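Local coordinates for 2-(acetamidomethylene)succinate hydrolase (Mesorhizobium loti, PDB 3KXP), which catalyses the last step of vitamin B6 degradation, hydrolysing (E)-2-(acetamidomethylene)succinate to succinic semialdehyde, acetate, ammonia and carbon dioxide, at residues H47-R52 against V62-S67; S67-L72 against D93-I98; T78-V83 against A99-G104; R133-L138 against L158-V163. All blocks are in the same frame, centred on the assembly; numbering follows the deposited sequence.

Interaction 1 of 4, residues H47-R52 against V62-S67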
loop_
_atom_site.group_PDB
_atom_site.type_symbol
_atom_site.label_atom_id
_atom_site.label_comp_id
_atom_site.label_asym_id
_atom_site.label_seq_id
_atom_site.Cartn_x
_atom_site.Cartn_y
_atom_site.Cartn_z
ATOM N N HIS A 47 8.641 -17.930 24.382
ATOM C CA HIS A 47 8.690 -18.452 22.985
ATOM C C HIS A 47 9.848 -17.855 22.195
ATOM O O HIS A 47 10.403 -18.508 21.313
ATOM C CB HIS A 47 7.373 -18.157 22.258
ATOM C CG HIS A 47 6.225 -18.997 22.725
ATOM N ND1 HIS A 47 6.248 -20.376 22.687
ATOM C CD2 HIS A 47 5.019 -18.655 23.238
ATOM C CE1 HIS A 47 5.106 -20.846 23.157
ATOM N NE2 HIS A 47 4.343 -19.822 23.498
ATOM N N PHE A 48 10.212 -16.617 22.510
ATOM C CA PHE A 48 11.316 -15.958 21.817
ATOM C C PHE A 48 12.623 -16.172 22.559
ATOM O O PHE A 48 12.679 -16.032 23.781
ATOM C CB PHE A 48 11.081 -14.450 21.702
ATOM C CG PHE A 48 9.812 -14.082 21.002
ATOM C CD1 PHE A 48 8.586 -14.210 21.646
ATOM C CD2 PHE A 48 9.840 -13.619 19.691
ATOM C CE1 PHE A 48 7.408 -13.885 20.994
ATOM C CE2 PHE A 48 8.666 -13.291 19.030
ATOM C CZ PHE A 48 7.447 -13.424 19.682
ATOM N N ILE A 49 13.672 -16.505 21.818
ATOM C CA ILE A 49 14.973 -16.698 22.428
ATOM C C ILE A 49 15.735 -15.390 22.246
ATOM O O ILE A 49 15.709 -14.790 21.170
ATOM C CB ILE A 49 15.740 -17.881 21.773
ATOM C CG1 ILE A 49 16.279 -17.493 20.389
ATOM C CG2 ILE A 49 14.802 -19.081 21.640
ATOM C CD1 ILE A 49 17.648 -16.800 20.401
ATOM N N SER A 50 16.390 -14.937 23.307
ATOM C CA SER A 50 17.149 -13.697 23.258
ATOM C C SER A 50 18.623 -14.026 23.201
ATOM O O SER A 50 19.068 -14.988 23.818
ATOM C CB SER A 50 16.872 -12.850 24.500
ATOM O OG SER A 50 15.496 -12.561 24.640
ATOM N N ARG A 51 19.379 -13.236 22.449
ATOM C CA ARG A 51 20.813 -13.455 22.336
ATOM C C ARG A 51 21.476 -12.212 21.780
ATOM O O ARG A 51 20.883 -11.479 20.991
ATOM C CB ARG A 51 21.116 -14.659 21.432
ATOM C CG ARG A 51 21.038 -14.405 19.921
ATOM C CD ARG A 51 21.108 -15.727 19.149
ATOM N NE ARG A 51 21.159 -15.568 17.695
ATOM C CZ ARG A 51 22.262 -15.282 17.005
ATOM N NH1 ARG A 51 23.423 -15.120 17.636
ATOM N NH2 ARG A 51 22.212 -15.179 15.681
ATOM N N ARG A 52 22.703 -11.963 22.213
ATOM C CA ARG A 52 23.433 -10.810 21.732
ATOM C C ARG A 52 24.219 -11.268 20.514
ATOM O O ARG A 52 24.965 -12.249 20.569
ATOM C CB ARG A 52 24.364 -10.270 22.820
ATOM C CG ARG A 52 23.646 -9.847 24.097
ATOM C CD ARG A 52 24.578 -9.071 25.005
ATOM N NE ARG A 52 24.777 -7.721 24.504
ATOM C CZ ARG A 52 25.951 -7.101 24.421
ATOM N NH1 ARG A 52 27.064 -7.702 24.804
ATOM N NH2 ARG A 52 26.001 -5.868 23.948
ATOM N N VAL A 62 18.886 -9.380 20.398
ATOM C CA VAL A 62 17.719 -9.624 19.558
ATOM C C VAL A 62 16.824 -10.707 20.150
ATOM O O VAL A 62 17.250 -11.466 21.019
ATOM C CB VAL A 62 18.136 -10.034 18.117
ATOM C CG1 VAL A 62 19.047 -8.973 17.516
ATOM C CG2 VAL A 62 18.840 -11.380 18.131
ATOM N N ARG A 63 15.578 -10.748 19.683
ATOM C CA ARG A 63 14.581 -11.725 20.122
ATOM C C ARG A 63 14.107 -12.433 18.857
ATOM O O ARG A 63 13.560 -11.790 17.960
ATOM C CB ARG A 63 13.396 -11.016 20.783
ATOM C CG ARG A 63 13.760 -10.199 22.004
ATOM C CD ARG A 63 12.586 -9.357 22.486
ATOM N NE ARG A 63 12.905 -8.618 23.706
ATOM C CZ ARG A 63 12.678 -9.064 24.942
ATOM N NH1 ARG A 63 12.120 -10.256 25.129
ATOM N NH2 ARG A 63 13.009 -8.314 25.993
ATOM N N GLU A 64 14.306 -13.743 18.788
ATOM C CA GLU A 64 13.927 -14.492 17.598
ATOM C C GLU A 64 12.833 -15.519 17.809
ATOM O O GLU A 64 12.655 -16.042 18.907
ATOM C CB GLU A 64 15.132 -15.239 17.030
ATOM C CG GLU A 64 16.400 -14.430 16.871
ATOM C CD GLU A 64 17.574 -15.309 16.448
ATOM O OE1 GLU A 64 17.463 -15.975 15.391
ATOM O OE2 GLU A 64 18.599 -15.340 17.174
ATOM N N LYS A 65 12.134 -15.828 16.721
ATOM C CA LYS A 65 11.069 -16.818 16.727
ATOM C C LYS A 65 10.547 -17.072 15.317
ATOM O O LYS A 65 10.548 -16.181 14.471
ATOM C CB LYS A 65 9.920 -16.377 17.632
ATOM C CG LYS A 65 8.796 -17.397 17.707
ATOM C CD LYS A 65 7.725 -17.003 18.702
ATOM C CE LYS A 65 6.618 -18.035 18.703
ATOM N NZ LYS A 65 7.188 -19.395 18.873
ATOM N N GLY A 66 10.113 -18.303 15.070
ATOM C CA GLY A 66 9.579 -18.661 13.770
ATOM C C GLY A 66 10.600 -19.064 12.722
ATOM O O GLY A 66 11.793 -19.196 12.995
ATOM N N SER A 67 10.109 -19.267 11.505
ATOM C CA SER A 67 10.946 -19.645 10.372
ATOM C C SER A 67 10.320 -19.073 9.103
ATOM O O SER A 67 9.122 -18.793 9.062
ATOM C CB SER A 67 11.031 -21.169 10.261
ATOM O OG SER A 67 9.737 -21.726 10.124
#
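R51 and E64 reach each other on one face of the antiparallel hairpin formed by strands 49-54 and 59-65. The arginine is extended from CG to NE, and its NE donates to E64 OE2 at 2.6 Å, with the oxygen close to the guanidinium plane and met nearly along its own C-O axis. NE alone makes the bond, and guanidinium and carboxylate are turned 51° apart. I49 CD1 lies 3.7 Å from E64 OE2, and V62 CG2 rests beside R51 CG, so methyl and methylene groups flank the ionic pair.

Near the start of the first strand, K65 crosses F48 at about a right angle. Its CD stands over the centre of the F48 ring, 3.8 Å from the centroid, a CH-pi contact that suits a long aliphatic chain. NZ then approaches H47 CB at 3.6 Å. Backbone bonds pair I49 with E64 and R51 with V62.

R63, on the face it shares with S50, bonds to S81 and E85. The other carboxylate oxygen of the glutamate, E64 OE1, pairs with R133, so the buried carboxylate is held between two arginines, which would be expected to keep it ionised.

Interaction 2 of 4, residues S67-L72 against D93-I98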
loop_
_atom_site.group_PDB
_atom_site.type_symbol
_atom_site.label_atom_id
_atom_site.label_comp_id
_atom_site.label_asym_id
_atom_site.label_seq_id
_atom_site.Cartn_x
_atom_site.Cartn_y
_atom_site.Cartn_z
ATOM N N SER A 67 10.109 -19.267 11.505
ATOM C CA SER A 67 10.946 -19.645 10.372
ATOM C C SER A 67 10.320 -19.073 9.103
ATOM O O SER A 67 9.122 -18.793 9.062
ATOM C CB SER A 67 11.031 -21.169 10.261
ATOM O OG SER A 67 9.737 -21.726 10.124
ATOM N N GLY A 68 11.131 -18.907 8.067
ATOM C CA GLY A 68 10.627 -18.360 6.822
ATOM C C GLY A 68 11.418 -17.117 6.487
ATOM O O GLY A 68 12.437 -16.853 7.128
ATOM N N PRO A 69 10.991 -16.331 5.486
ATOM C CA PRO A 69 11.722 -15.114 5.126
ATOM C C PRO A 69 11.985 -14.251 6.360
ATOM O O PRO A 69 11.210 -14.260 7.319
ATOM C CB PRO A 69 10.787 -14.440 4.125
ATOM C CG PRO A 69 10.123 -15.609 3.464
ATOM C CD PRO A 69 9.798 -16.498 4.641
ATOM N N LEU A 70 13.080 -13.504 6.332
ATOM C CA LEU A 70 13.443 -12.664 7.457
ATOM C C LEU A 70 12.653 -11.358 7.555
ATOM O O LEU A 70 12.474 -10.642 6.567
ATOM C CB LEU A 70 14.934 -12.350 7.401
ATOM C CG LEU A 70 15.485 -11.532 8.571
ATOM C CD1 LEU A 70 15.326 -12.323 9.869
ATOM C CD2 LEU A 70 16.952 -11.196 8.311
HETATM N N MSE A 71 12.187 -11.058 8.764
HETATM C CA MSE A 71 11.444 -9.834 9.028
HETATM C C MSE A 71 11.967 -9.230 10.330
HETATM O O MSE A 71 11.767 -9.791 11.408
HETATM C CB MSE A 71 9.958 -10.132 9.151
HETATM C CG MSE A 71 9.102 -8.890 9.163
HETATM SE SE MSE A 71 7.217 -9.317 9.122
HETATM C CE MSE A 71 7.045 -9.729 7.237
ATOM N N LEU A 72 12.635 -8.084 10.222
ATOM C CA LEU A 72 13.220 -7.413 11.384
ATOM C C LEU A 72 12.368 -6.260 11.913
ATOM O O LEU A 72 11.816 -5.483 11.133
ATOM C CB LEU A 72 14.618 -6.901 11.023
ATOM C CG LEU A 72 15.558 -7.984 10.484
ATOM C CD1 LEU A 72 16.867 -7.368 10.027
ATOM C CD2 LEU A 72 15.802 -9.028 11.569
ATOM N N ASP A 93 4.652 -18.020 12.172
ATOM C CA ASP A 93 4.441 -19.233 11.403
ATOM C C ASP A 93 4.856 -19.106 9.937
ATOM O O ASP A 93 5.117 -20.113 9.285
ATOM C CB ASP A 93 2.974 -19.666 11.497
ATOM C CG ASP A 93 2.017 -18.488 11.615
ATOM O OD1 ASP A 93 1.969 -17.639 10.695
ATOM O OD2 ASP A 93 1.303 -18.415 12.640
ATOM N N ARG A 94 4.952 -17.876 9.432
ATOM C CA ARG A 94 5.311 -17.642 8.028
ATOM C C ARG A 94 6.641 -16.917 7.838
ATOM O O ARG A 94 7.224 -16.961 6.753
ATOM C CB ARG A 94 4.216 -16.825 7.338
ATOM C CG ARG A 94 2.804 -17.375 7.498
ATOM C CD ARG A 94 1.783 -16.253 7.344
ATOM N NE ARG A 94 2.041 -15.485 6.130
ATOM C CZ ARG A 94 1.547 -14.280 5.875
ATOM N NH1 ARG A 94 0.753 -13.669 6.743
ATOM N NH2 ARG A 94 1.872 -13.677 4.747
ATOM N N PHE A 95 7.103 -16.222 8.873
ATOM C CA PHE A 95 8.372 -15.507 8.778
ATOM C C PHE A 95 9.240 -15.726 10.012
ATOM O O PHE A 95 8.748 -16.082 11.088
ATOM C CB PHE A 95 8.177 -13.985 8.653
ATOM C CG PHE A 95 7.252 -13.556 7.550
ATOM C CD1 PHE A 95 5.876 -13.514 7.755
ATOM C CD2 PHE A 95 7.760 -13.150 6.321
ATOM C CE1 PHE A 95 5.021 -13.074 6.756
ATOM C CE2 PHE A 95 6.910 -12.708 5.312
ATOM C CZ PHE A 95 5.539 -12.669 5.530
ATOM N N THR A 96 10.541 -15.511 9.831
ATOM C CA THR A 96 11.496 -15.584 10.927
ATOM C C THR A 96 11.471 -14.147 11.455
ATOM O O THR A 96 12.105 -13.251 10.888
ATOM C CB THR A 96 12.928 -15.918 10.428
ATOM O OG1 THR A 96 12.952 -17.243 9.875
ATOM C CG2 THR A 96 13.925 -15.838 11.578
ATOM N N THR A 97 10.701 -13.927 12.514
ATOM C CA THR A 97 10.568 -12.606 13.110
ATOM C C THR A 97 11.632 -12.340 14.167
ATOM O O THR A 97 11.769 -13.092 15.136
ATOM C CB THR A 97 9.186 -12.438 13.770
ATOM O OG1 THR A 97 9.062 -13.360 14.861
ATOM C CG2 THR A 97 8.079 -12.707 12.763
ATOM N N ILE A 98 12.377 -11.256 13.986
ATOM C CA ILE A 98 13.419 -10.889 14.930
ATOM C C ILE A 98 13.325 -9.411 15.287
ATOM O O ILE A 98 13.366 -8.545 14.408
ATOM C CB ILE A 98 14.830 -11.179 14.355
ATOM C CG1 ILE A 98 14.978 -12.683 14.071
ATOM C CG2 ILE A 98 15.890 -10.730 15.345
ATOM C CD1 ILE A 98 16.354 -13.118 13.549
#
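The beta-alpha-beta unit of strand 70-74, helix 85-89 and strand 96-100 brings M71 and F95 together at the start of its two parallel strands. M71 is selenomethionine here, and its terminal CE sits over the centre of the F95 ring, 3.5 Å from the centroid and 10° off the normal. The bend at chi3 (-78°) turns CE onto that face, while SE lies 4.7 Å from the centroid in an oblique Met-aromatic contact. An unbranched methionine-type chain can lay its end flat on a ring in this way. P69 O comes to the edge of the same ring, in its plane, and also accepts from T96 N at 2.9 Å.

T96 OG1 donates to G68 O at 2.8 Å, tying the turn before one strand to the beginning of the other. G68 has backbone angles (phi 122°) that suit glycine, and its CA lies 3.7 Å from R94 O. Beyond it, M71 N bonds to T96 O and I98 N to M71 O.

On the other face, L72 CD2 lies 3.7 Å from I98 CB, and L70 CD1 meets I98 CD1. These aliphatic groups pack under helix 117-131, whereas M71 and F95 face I312 of helix 301-313, and strand 136-141 continues the sheet beside L70 and L72.

Interaction 3 of 4, residues T78-V83 against A99-G104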
loop_
_atom_site.group_PDB
_atom_site.type_symbol
_atom_site.label_atom_id
_atom_site.label_comp_id
_atom_site.label_asym_id
_atom_site.label_seq_id
_atom_site.Cartn_x
_atom_site.Cartn_y
_atom_site.Cartn_z
ATOM N N THR A 78 14.091 5.320 23.204
ATOM C CA THR A 78 13.945 4.939 24.626
ATOM C C THR A 78 13.230 3.611 24.841
ATOM O O THR A 78 13.221 3.083 25.947
ATOM C CB THR A 78 13.213 6.006 25.499
ATOM O OG1 THR A 78 11.801 5.946 25.269
ATOM C CG2 THR A 78 13.724 7.397 25.196
ATOM N N SER A 79 12.642 3.065 23.781
ATOM C CA SER A 79 11.922 1.796 23.868
ATOM C C SER A 79 12.897 0.618 23.688
ATOM O O SER A 79 14.112 0.795 23.781
ATOM C CB SER A 79 10.833 1.776 22.783
ATOM O OG SER A 79 9.948 0.686 22.928
ATOM N N ASN A 80 12.368 -0.577 23.436
ATOM C CA ASN A 80 13.195 -1.768 23.235
ATOM C C ASN A 80 12.412 -2.881 22.513
ATOM O O ASN A 80 11.186 -2.850 22.440
ATOM C CB ASN A 80 13.742 -2.271 24.585
ATOM C CG ASN A 80 12.724 -3.069 25.373
ATOM O OD1 ASN A 80 12.616 -4.279 25.207
ATOM N ND2 ASN A 80 11.962 -2.393 26.226
ATOM N N SER A 81 13.141 -3.867 21.996
ATOM C CA SER A 81 12.576 -4.982 21.226
ATOM C C SER A 81 11.323 -5.706 21.720
ATOM O O SER A 81 10.535 -6.184 20.906
ATOM C CB SER A 81 13.661 -6.029 20.966
ATOM O OG SER A 81 14.123 -6.605 22.176
ATOM N N ALA A 82 11.126 -5.791 23.031
ATOM C CA ALA A 82 9.968 -6.509 23.566
ATOM C C ALA A 82 8.584 -6.015 23.144
ATOM O O ALA A 82 7.645 -6.806 23.070
ATOM C CB ALA A 82 10.043 -6.554 25.088
ATOM N N VAL A 83 8.443 -4.723 22.871
ATOM C CA VAL A 83 7.142 -4.190 22.492
ATOM C C VAL A 83 6.572 -4.853 21.238
ATOM O O VAL A 83 5.380 -4.728 20.955
ATOM C CB VAL A 83 7.203 -2.663 22.262
ATOM C CG1 VAL A 83 7.834 -1.987 23.475
ATOM C CG2 VAL A 83 7.993 -2.347 20.989
ATOM N N ALA A 99 13.181 -9.128 16.579
ATOM C CA ALA A 99 13.109 -7.752 17.056
ATOM C C ALA A 99 14.511 -7.382 17.522
ATOM O O ALA A 99 15.181 -8.180 18.174
ATOM C CB ALA A 99 12.121 -7.644 18.211
ATOM N N VAL A 100 14.953 -6.174 17.202
ATOM C CA VAL A 100 16.300 -5.751 17.565
ATOM C C VAL A 100 16.384 -4.600 18.551
ATOM O O VAL A 100 15.768 -3.550 18.352
ATOM C CB VAL A 100 17.102 -5.308 16.307
ATOM C CG1 VAL A 100 18.519 -4.951 16.686
ATOM C CG2 VAL A 100 17.071 -6.401 15.252
ATOM N N ASP A 101 17.149 -4.797 19.618
ATOM C CA ASP A 101 17.365 -3.722 20.572
ATOM C C ASP A 101 18.407 -2.913 19.826
ATOM O O ASP A 101 19.482 -3.422 19.517
ATOM C CB ASP A 101 17.946 -4.258 21.882
ATOM C CG ASP A 101 16.879 -4.804 22.805
ATOM O OD1 ASP A 101 17.231 -5.405 23.843
ATOM O OD2 ASP A 101 15.681 -4.616 22.493
ATOM N N GLN A 102 18.101 -1.668 19.498
ATOM C CA GLN A 102 19.079 -0.898 18.758
ATOM C C GLN A 102 20.124 -0.265 19.672
ATOM O O GLN A 102 19.927 -0.172 20.885
ATOM C CB GLN A 102 18.359 0.133 17.897
ATOM C CG GLN A 102 17.404 -0.547 16.926
ATOM C CD GLN A 102 16.475 0.418 16.242
ATOM O OE1 GLN A 102 16.759 0.908 15.144
ATOM N NE2 GLN A 102 15.356 0.715 16.894
ATOM N N ARG A 103 21.247 0.139 19.085
ATOM C CA ARG A 103 22.326 0.736 19.851
ATOM C C ARG A 103 21.825 1.790 20.827
ATOM O O ARG A 103 20.967 2.612 20.497
ATOM C CB ARG A 103 23.366 1.354 18.917
ATOM C CG ARG A 103 22.879 2.563 18.138
ATOM C CD ARG A 103 24.061 3.251 17.495
ATOM N NE ARG A 103 24.822 2.313 16.674
ATOM C CZ ARG A 103 26.117 2.429 16.410
ATOM N NH1 ARG A 103 26.725 1.527 15.652
ATOM N NH2 ARG A 103 26.806 3.435 16.918
ATOM N N GLY A 104 22.374 1.751 22.038
ATOM C CA GLY A 104 21.994 2.694 23.073
ATOM C C GLY A 104 20.765 2.245 23.844
ATOM O O GLY A 104 20.416 2.845 24.862
HETATM O O HOH W 1 14.828 -5.773 25.119
#
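S81 meets D101 through one carboxylate oxygen. The serine CB lies 2.9 Å from D101 OD2 and packs against A99 CB at 3.5 Å, where the small methyl of alanine lets the loop come close to the strand. OG stands between the backbone N and the carbonyl carbon (chi1 64°), which places it on the same oxygen that the serine's own N-H reaches. There OG donates to D101 OD2 at 2.5 Å, approaching from above the carboxylate plane. S81 N donates to D101 OD2 at 2.7 Å, nearly head-on. OD2 is thus gripped by two donors of one residue, a task that suits a short hydroxyl side chain. R63 NE also bonds to S81 OG.

The other oxygen, D101 OD1, accepts from a water at 2.7 Å, and N61 and the backbone of L107 bind D101 OD1 too. This set of donors probably stabilises a buried negative charge. The water also donates to N80 OD1, bridging the segments.

N80 OD1 further accepts from A82 N at 3.0 Å, forming an Asx turn, while N80 ND2 bonds to S218 OG. The arrangement pins the loop after strand 70-74 to the C-terminal end of strand 96-100, where alpha/beta hydrolases gather the loops around their active site.

Interaction 4 of 4, residues R133-L138 against L158-V163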
loop_
_atom_site.group_PDB
_atom_site.type_symbol
_atom_site.label_atom_id
_atom_site.label_comp_id
_atom_site.label_asym_id
_atom_site.label_seq_id
_atom_site.Cartn_x
_atom_site.Cartn_y
_atom_site.Cartn_z
ATOM N N ARG A 133 20.423 -14.712 6.195
ATOM C CA ARG A 133 19.219 -15.501 5.961
ATOM C C ARG A 133 18.408 -14.879 4.833
ATOM O O ARG A 133 17.209 -15.107 4.725
ATOM C CB ARG A 133 18.361 -15.570 7.225
ATOM C CG ARG A 133 19.108 -16.057 8.448
ATOM C CD ARG A 133 18.167 -16.320 9.614
ATOM N NE ARG A 133 18.903 -16.429 10.871
ATOM C CZ ARG A 133 18.355 -16.747 12.039
ATOM N NH1 ARG A 133 17.053 -16.998 12.114
ATOM N NH2 ARG A 133 19.105 -16.799 13.133
ATOM N N GLY A 134 19.074 -14.092 3.994
ATOM C CA GLY A 134 18.393 -13.447 2.885
ATOM C C GLY A 134 17.985 -12.022 3.215
ATOM O O GLY A 134 18.066 -11.604 4.368
ATOM N N HIS A 135 17.545 -11.279 2.203
ATOM C CA HIS A 135 17.127 -9.893 2.394
ATOM C C HIS A 135 15.989 -9.828 3.410
ATOM O O HIS A 135 15.202 -10.766 3.546
ATOM C CB HIS A 135 16.705 -9.270 1.055
ATOM C CG HIS A 135 15.580 -9.986 0.373
ATOM N ND1 HIS A 135 14.954 -9.483 -0.747
ATOM C CD2 HIS A 135 14.945 -11.146 0.670
ATOM C CE1 HIS A 135 13.978 -10.298 -1.108
ATOM N NE2 HIS A 135 13.951 -11.314 -0.264
ATOM N N ALA A 136 15.897 -8.716 4.126
ATOM C CA ALA A 136 14.880 -8.604 5.157
ATOM C C ALA A 136 13.808 -7.559 4.939
ATOM O O ALA A 136 14.029 -6.530 4.299
ATOM C CB ALA A 136 15.550 -8.358 6.510
ATOM N N ILE A 137 12.635 -7.856 5.481
ATOM C CA ILE A 137 11.508 -6.947 5.452
ATOM C C ILE A 137 11.694 -6.175 6.755
ATOM O O ILE A 137 11.770 -6.771 7.829
ATOM C CB ILE A 137 10.169 -7.714 5.486
ATOM C CG1 ILE A 137 10.012 -8.532 4.193
ATOM C CG2 ILE A 137 9.006 -6.733 5.678
ATOM C CD1 ILE A 137 8.831 -9.462 4.195
ATOM N N LEU A 138 11.804 -4.859 6.652
ATOM C CA LEU A 138 11.996 -4.006 7.818
ATOM C C LEU A 138 10.699 -3.333 8.321
ATOM O O LEU A 138 10.044 -2.584 7.585
ATOM C CB LEU A 138 13.043 -2.938 7.494
ATOM C CG LEU A 138 14.540 -3.268 7.560
ATOM C CD1 LEU A 138 14.824 -4.667 7.055
ATOM C CD2 LEU A 138 15.302 -2.226 6.749
ATOM N N LEU A 158 19.965 -5.628 0.441
ATOM C CA LEU A 158 19.764 -6.262 1.737
ATOM C C LEU A 158 18.321 -6.207 2.250
ATOM O O LEU A 158 17.940 -6.972 3.138
ATOM C CB LEU A 158 20.705 -5.627 2.768
ATOM C CG LEU A 158 22.192 -5.742 2.432
ATOM C CD1 LEU A 158 23.033 -5.032 3.493
ATOM C CD2 LEU A 158 22.568 -7.220 2.338
ATOM N N VAL A 159 17.516 -5.309 1.693
ATOM C CA VAL A 159 16.144 -5.174 2.155
ATOM C C VAL A 159 15.075 -5.313 1.082
ATOM O O VAL A 159 15.111 -4.670 0.029
ATOM C CB VAL A 159 15.966 -3.843 2.944
ATOM C CG1 VAL A 159 16.926 -2.808 2.420
ATOM C CG2 VAL A 159 14.529 -3.349 2.855
ATOM N N ARG A 160 14.119 -6.178 1.386
ATOM C CA ARG A 160 12.999 -6.489 0.514
ATOM C C ARG A 160 11.934 -5.390 0.502
ATOM O O ARG A 160 11.464 -4.979 -0.559
ATOM C CB ARG A 160 12.388 -7.816 0.974
ATOM C CG ARG A 160 11.065 -8.180 0.341
ATOM C CD ARG A 160 10.608 -9.546 0.847
ATOM N NE ARG A 160 9.155 -9.678 0.800
ATOM C CZ ARG A 160 8.486 -10.781 1.117
ATOM N NH1 ARG A 160 9.135 -11.873 1.505
ATOM N NH2 ARG A 160 7.161 -10.786 1.045
ATOM N N SER A 161 11.568 -4.914 1.688
ATOM C CA SER A 161 10.549 -3.886 1.815
ATOM C C SER A 161 10.533 -3.310 3.221
ATOM O O SER A 161 11.043 -3.919 4.165
ATOM C CB SER A 161 9.177 -4.472 1.495
ATOM O OG SER A 161 8.934 -5.618 2.287
ATOM N N VAL A 162 9.927 -2.138 3.355
ATOM C CA VAL A 162 9.851 -1.471 4.642
ATOM C C VAL A 162 8.444 -1.039 5.014
ATOM O O VAL A 162 7.670 -0.598 4.168
ATOM C CB VAL A 162 10.712 -0.200 4.664
ATOM C CG1 VAL A 162 10.592 0.484 6.022
ATOM C CG2 VAL A 162 12.148 -0.539 4.346
ATOM N N VAL A 163 8.125 -1.179 6.291
ATOM C CA VAL A 163 6.855 -0.725 6.825
ATOM C C VAL A 163 7.298 0.367 7.797
ATOM O O VAL A 163 7.711 0.074 8.921
ATOM C CB VAL A 163 6.115 -1.826 7.600
ATOM C CG1 VAL A 163 4.904 -1.237 8.281
ATOM C CG2 VAL A 163 5.688 -2.953 6.649
#
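The imidazole of H135 carries R160 CB over one face, 3.7 Å from the ring centroid and displaced toward the rim, a CH-pi contact. The guanidinium of the same arginine has I137 CD1 over its centre, 3.4 Å from R160 CZ. Ring and guanidinium planes stand 42° apart. CG of R160 is anti to its backbone N (chi1 170°), and the extended chain beyond it runs side by side with I137. An arginine fits here because its methylenes cover a ring and an isoleucine while its polar end travels on, NH2 bonding to the carbonyl of A314 of the second subunit.

The backbones belong to neighbouring parallel strands of the alpha/beta hydrolase sheet, 136-141 and 159-165, joined through helix 143-154 in a beta-alpha-beta unit. A136 N donates to L158 O and R160 N to A136 O. The chain turns a corner at R160; past it L138 N binds S161 O at 2.8 Å and V163 N binds L138 O at 2.7 Å.

On the face away from I137, L138 and V159 cross at about a right angle, L138 CD2 to V159 CG2 4.1 Å, and these branched aliphatics pack with V162 against helix 143-154. S161 OG, 3.6 Å from I137 CG2, is buried with no polar partner in the model.

All four contacts reach one mixed sheet. Interactions 1 and 2, centres 10 Å apart, join where K65 O meets T97 N at 3.0 Å, probably a hydrogen bond, setting the hairpin beside strand 96-100. Interaction 3 uses the far end of that strand and receives R63 of interaction 1. Interactions 2 and 4, also 10 Å apart, share the border between strands 70-74 and 136-141, with L72 N 2.9 Å from I137 O. A salt bridge from E64 OE1 to R133 NH2 (2.9 Å) links interactions 1 and 4. Between side chains, N80 of interaction 3 is about 10 Å from chloride-binding L143, and in interaction 4 V163 is about 10 Å from D166 and V162 about 12 Å from S142, both inferred active-site residues.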